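Local structure of glutamate--tRNA ligase (Elizabethkingia anophelis, 6B1Z) at residues T31-Y36 with V325-M330. The protein probably attaches glutamate to tRNA in an ATP-dependent reaction, acting as a class I aminoacyl-tRNA synthetase. Sequence-based numbering, arbitrary orientation.
Sequences TALYDY and VSMDEM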
loop_
_atom_site.group_PDB
_atom_site.type_symbol
_atom_site.label_atom_id
_atom_site.label_comp_id
_atom_site.label_asym_id
_atom_site.label_seq_id
_atom_site.Cartn_x
_atom_site.Cartn_y
_atom_site.Cartn_z
ATOM N N THR A 31 -3.439 7.402 1.536
ATOM C CA THR A 31 -4.536 8.267 1.958
ATOM C C THR A 31 -4.938 7.976 3.396
ATOM O O THR A 31 -5.079 8.896 4.217
ATOM C CB THR A 31 -5.722 8.104 1.013
ATOM O OG1 THR A 31 -5.353 8.628 -0.270
ATOM C CG2 THR A 31 -6.933 8.882 1.565
ATOM N N ALA A 32 -5.115 6.690 3.729
ATOM C CA ALA A 32 -5.435 6.321 5.103
ATOM C C ALA A 32 -4.364 6.806 6.076
ATOM O O ALA A 32 -4.690 7.322 7.150
ATOM C CB ALA A 32 -5.601 4.797 5.217
ATOM N N LEU A 33 -3.084 6.656 5.713
ATOM C CA LEU A 33 -2.002 7.098 6.585
ATOM C C LEU A 33 -2.059 8.597 6.824
ATOM O O LEU A 33 -1.933 9.055 7.966
ATOM C CB LEU A 33 -0.649 6.702 5.991
ATOM C CG LEU A 33 0.567 7.255 6.736
ATOM C CD1 LEU A 33 0.702 6.674 8.149
ATOM C CD2 LEU A 33 1.820 6.996 5.938
ATOM N N TYR A 34 -2.237 9.380 5.754
ATOM C CA TYR A 34 -2.276 10.829 5.936
ATOM C C TYR A 34 -3.510 11.258 6.733
ATOM O O TYR A 34 -3.426 12.208 7.526
ATOM C CB TYR A 34 -2.189 11.540 4.576
ATOM C CG TYR A 34 -0.827 11.475 3.883
ATOM C CD1 TYR A 34 0.299 10.906 4.498
ATOM C CD2 TYR A 34 -0.667 11.987 2.604
ATOM C CE1 TYR A 34 1.530 10.854 3.838
ATOM C CE2 TYR A 34 0.562 11.946 1.946
ATOM C CZ TYR A 34 1.651 11.378 2.561
ATOM O OH TYR A 34 2.845 11.356 1.897
ATOM N N ASP A 35 -4.652 10.574 6.555
ATOM C CA ASP A 35 -5.797 10.766 7.451
ATOM C C ASP A 35 -5.404 10.564 8.909
ATOM O O ASP A 35 -5.716 11.388 9.783
ATOM C CB ASP A 35 -6.909 9.767 7.123
ATOM C CG ASP A 35 -7.742 10.150 5.942
ATOM O OD1 ASP A 35 -8.060 11.353 5.782
ATOM O OD2 ASP A 35 -8.126 9.216 5.186
ATOM N N TYR A 36 -4.771 9.423 9.191
ATOM C CA TYR A 36 -4.413 9.060 10.558
ATOM C C TYR A 36 -3.426 10.056 11.147
ATOM O O TYR A 36 -3.622 10.566 12.259
ATOM C CB TYR A 36 -3.827 7.649 10.549
ATOM C CG TYR A 36 -3.502 7.074 11.909
ATOM C CD1 TYR A 36 -4.509 6.666 12.773
ATOM C CD2 TYR A 36 -2.182 6.925 12.319
ATOM C CE1 TYR A 36 -4.210 6.130 14.008
ATOM C CE2 TYR A 36 -1.874 6.392 13.551
ATOM C CZ TYR A 36 -2.894 5.999 14.399
ATOM O OH TYR A 36 -2.588 5.472 15.638
ATOM N N VAL A 325 11.641 7.242 10.466
ATOM C CA VAL A 325 10.782 7.798 11.509
ATOM C C VAL A 325 9.748 6.754 11.905
ATOM O O VAL A 325 9.213 6.026 11.060
ATOM C CB VAL A 325 10.087 9.105 11.067
ATOM C CG1 VAL A 325 11.018 10.304 11.280
ATOM C CG2 VAL A 325 9.632 9.014 9.628
ATOM N N SER A 326 9.464 6.698 13.200
ATOM C CA SER A 326 8.413 5.864 13.754
ATOM C C SER A 326 7.047 6.509 13.532
ATOM O O SER A 326 6.932 7.692 13.204
ATOM C CB SER A 326 8.630 5.676 15.253
ATOM O OG SER A 326 8.365 6.898 15.937
ATOM N N MET A 327 5.991 5.722 13.750
ATOM C CA MET A 327 4.644 6.288 13.686
ATOM C C MET A 327 4.488 7.464 14.649
ATOM O O MET A 327 3.890 8.484 14.293
ATOM C CB MET A 327 3.601 5.211 13.990
ATOM C CG MET A 327 2.150 5.673 13.867
ATOM S SD MET A 327 1.667 6.049 12.174
ATOM C CE MET A 327 1.352 4.409 11.553
ATOM N N ASP A 328 5.004 7.341 15.880
ATOM C CA ASP A 328 4.886 8.449 16.826
ATOM C C ASP A 328 5.620 9.690 16.334
ATOM O O ASP A 328 5.130 10.815 16.498
ATOM C CB ASP A 328 5.400 8.038 18.207
ATOM C CG ASP A 328 4.392 7.211 18.976
ATOM O OD1 ASP A 328 3.192 7.261 18.628
ATOM O OD2 ASP A 328 4.801 6.518 19.932
ATOM N N GLU A 329 6.801 9.512 15.737
ATOM C CA GLU A 329 7.529 10.659 15.196
ATOM C C GLU A 329 6.781 11.291 14.024
ATOM O O GLU A 329 6.723 12.525 13.914
ATOM C CB GLU A 329 8.946 10.229 14.797
ATOM C CG GLU A 329 9.810 9.912 16.018
ATOM C CD GLU A 329 11.141 9.239 15.708
ATOM O OE1 GLU A 329 11.227 8.462 14.733
ATOM O OE2 GLU A 329 12.109 9.478 16.470
ATOM N N MET A 330 6.195 10.467 13.150
ATOM C CA MET A 330 5.419 11.008 12.038
ATOM C C MET A 330 4.199 11.763 12.535
ATOM O O MET A 330 3.866 12.826 12.000
ATOM C CB MET A 330 4.999 9.894 11.083
ATOM C CG MET A 330 6.166 9.327 10.297
ATOM S SD MET A 330 5.720 8.237 8.936
ATOM C CE MET A 330 5.236 6.742 9.794
#
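M327, on the first turn of helix 327-333, reaches across to L33 and Y36 of helix 26-41 and supplies most of its side of this small interface. Its CG stands anti to the backbone N (chi1 -176°), and bends at chi2 and chi3 fold the thioether so that the sulfur faces mainly Y36 and the methyl faces L33. SD comes to the rim of the Y36 ring, 3.8 Å from CE2. The sulfur lies 5.0 Å from the ring centroid and 79° off the ring normal, a Met-aromatic contact made at the edge, with the ring face left out of it. The methyl CE turns instead to L33, packing 4.1 Å from CD1, as the leucine and methionine side chains pass one another pointing opposite ways. The L33 side is the more enclosed: this leucine is buried, and M75 touches both it and M327. The Y36 side is more open to solvent, since the tyrosine is only partly buried, although its approach to M327 is no longer than that of L33. The helix start that presents M327 is fixed by a capping box: E329 N donates to S326 OG at 3.1 Å, and S326 N returns a bond to E329 OE1 at 2.9 Å, meeting the carboxylate oxygen on its anti side. Within the class I catalytic domain, this apolar contact joins two helices distant in sequence. I308 and A312 of helix 304-312 also pack on L33, Y36 touches I331 farther along helix 327-333, and A32 and D35 rest against strand 13-16.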